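Local coordinates for hypothetical protein (Bacteroides uniformis ATCC 8492, PDB 4QRL) that is of unknown function but adopts a lipocalin-like beta-barrel, a fold whose relatives often bind small hydrophobic ligands, at residues 76-79 and 80-84. Numbering follows the deposited sequence.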
loop_
_atom_site.group_PDB
_atom_site.type_symbol
_atom_site.label_atom_id
_atom_site.label_comp_id
_atom_site.label_asym_id
_atom_site.label_seq_id
_atom_site.Cartn_x
_atom_site.Cartn_y
_atom_site.Cartn_z
ATOM N N ASP A 76 8.285 -12.575 -5.280
ATOM C CA ASP A 76 7.721 -13.274 -4.114
ATOM C C ASP A 76 6.497 -14.108 -4.524
ATOM O O ASP A 76 5.697 -13.656 -5.352
ATOM C CB ASP A 76 7.340 -12.263 -3.022
ATOM C CG ASP A 76 7.016 -12.913 -1.698
ATOM O OD1 ASP A 76 5.898 -13.452 -1.562
ATOM O OD2 ASP A 76 7.896 -12.913 -0.812
ATOM N N LYS A 77 6.370 -15.333 -3.974
ATOM C CA LYS A 77 5.257 -16.249 -4.299
ATOM C C LYS A 77 3.871 -15.607 -3.968
ATOM O O LYS A 77 2.878 -15.956 -4.591
ATOM C CB LYS A 77 5.418 -17.601 -3.571
ATOM C CG LYS A 77 5.081 -17.556 -2.073
ATOM C CD LYS A 77 5.341 -18.889 -1.358
ATOM C CE LYS A 77 5.207 -18.776 0.149
ATOM N NZ LYS A 77 6.284 -17.939 0.759
ATOM N N ASN A 78 3.820 -14.658 -3.010
ATOM C CA ASN A 78 2.562 -13.988 -2.669
ATOM C C ASN A 78 2.417 -12.620 -3.323
ATOM O O ASN A 78 1.454 -11.916 -3.012
ATOM C CB ASN A 78 2.389 -13.863 -1.158
ATOM C CG ASN A 78 1.848 -15.128 -0.577
ATOM O OD1 ASN A 78 2.539 -15.856 0.124
ATOM N ND2 ASN A 78 0.631 -15.457 -0.944
ATOM N N TYR A 79 3.309 -12.258 -4.271
ATOM C CA TYR A 79 3.252 -10.945 -4.926
ATOM C C TYR A 79 1.850 -10.581 -5.523
ATOM O O TYR A 79 1.336 -9.488 -5.248
ATOM C CB TYR A 79 4.323 -10.829 -6.003
ATOM C CG TYR A 79 4.360 -9.470 -6.649
ATOM C CD1 TYR A 79 4.735 -8.340 -5.922
ATOM C CD2 TYR A 79 3.969 -9.295 -7.975
ATOM C CE1 TYR A 79 4.718 -7.077 -6.497
ATOM C CE2 TYR A 79 3.995 -8.036 -8.573
ATOM C CZ TYR A 79 4.375 -6.930 -7.826
ATOM O OH TYR A 79 4.417 -5.682 -8.397
ATOM N N ASP A 80 1.214 -11.495 -6.267
ATOM C CA ASP A 80 -0.103 -11.206 -6.870
ATOM C C ASP A 80 -1.276 -11.219 -5.892
ATOM O O ASP A 80 -2.363 -10.729 -6.228
ATOM C CB ASP A 80 -0.401 -12.174 -8.002
ATOM C CG ASP A 80 0.511 -12.051 -9.200
ATOM O OD1 ASP A 80 1.206 -11.016 -9.318
ATOM O OD2 ASP A 80 0.512 -12.972 -10.034
ATOM N N THR A 81 -1.063 -11.754 -4.689
ATOM C CA THR A 81 -2.085 -11.769 -3.662
ATOM C C THR A 81 -2.261 -10.362 -3.106
ATOM O O THR A 81 -3.386 -9.938 -2.812
ATOM C CB THR A 81 -1.692 -12.766 -2.550
ATOM O OG1 THR A 81 -1.473 -14.034 -3.142
ATOM C CG2 THR A 81 -2.732 -12.886 -1.459
ATOM N N TYR A 82 -1.143 -9.641 -2.952
ATOM C CA TYR A 82 -1.181 -8.353 -2.265
ATOM C C TYR A 82 -0.875 -7.158 -3.127
ATOM O O TYR A 82 -1.252 -6.046 -2.744
ATOM C CB TYR A 82 -0.223 -8.394 -1.078
ATOM C CG TYR A 82 -0.614 -9.441 -0.053
ATOM C CD1 TYR A 82 -1.727 -9.261 0.767
ATOM C CD2 TYR A 82 0.112 -10.617 0.081
ATOM C CE1 TYR A 82 -2.095 -10.220 1.705
ATOM C CE2 TYR A 82 -0.254 -11.592 1.007
ATOM C CZ TYR A 82 -1.351 -11.380 1.825
ATOM O OH TYR A 82 -1.717 -12.326 2.732
ATOM N N PHE A 83 -0.183 -7.356 -4.262
ATOM C CA PHE A 83 0.201 -6.263 -5.141
ATOM C C PHE A 83 -0.128 -6.600 -6.588
ATOM O O PHE A 83 -1.170 -6.147 -7.085
ATOM C CB PHE A 83 1.694 -5.912 -4.928
ATOM C CG PHE A 83 1.950 -5.343 -3.550
ATOM C CD1 PHE A 83 1.739 -3.991 -3.287
ATOM C CD2 PHE A 83 2.353 -6.167 -2.499
ATOM C CE1 PHE A 83 1.945 -3.467 -2.004
ATOM C CE2 PHE A 83 2.519 -5.653 -1.215
ATOM C CZ PHE A 83 2.309 -4.309 -0.975
ATOM N N GLY A 84 0.725 -7.388 -7.251
ATOM C CA GLY A 84 0.487 -7.759 -8.645
ATOM C C GLY A 84 0.703 -6.610 -9.612
ATOM O O GLY A 84 0.234 -6.659 -10.745
#
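Tyr79 meets the residues that follow its own short helix through both its carbonyl and its ring. Tyr79 O accepts from Phe83 N at 2.8 Å, the i to i+4 bond of an alpha-helical turn. The Tyr79 ring lies under Gly84, forward along the chain, with Gly84 N 3.6 Å above one of its faces, offset toward the rim; a chi1 of -177°, which sets CG anti to the backbone N, puts it there. Tyr79 CE1 also packs on Phe83 CB at 3.6 Å, the two side chains crossing at about a right angle. Without the ring, as with an alanine here, a gap would probably open under Gly84, and Trp85 O would lose the hydroxyl that donates to it. At the helix start, Asn78 O receives Thr81 N at 3.0 Å, while Asn78 ND2 reaches alongside to Thr81 OG1 in a weak, fairly straight bond (3.4 Å, 161°). Asn78 CB meets Tyr82 CE2 at 4.1 Å. Behind this, Asp76 OD1 takes Asn78 N at 2.8 Å. An Asx turn and a type I beta turn from Asp76 to Tyr79 thus lead into helix 79-82, within the connection between barrel strands 64-69 and 89-97 of the lipocalin-like fold.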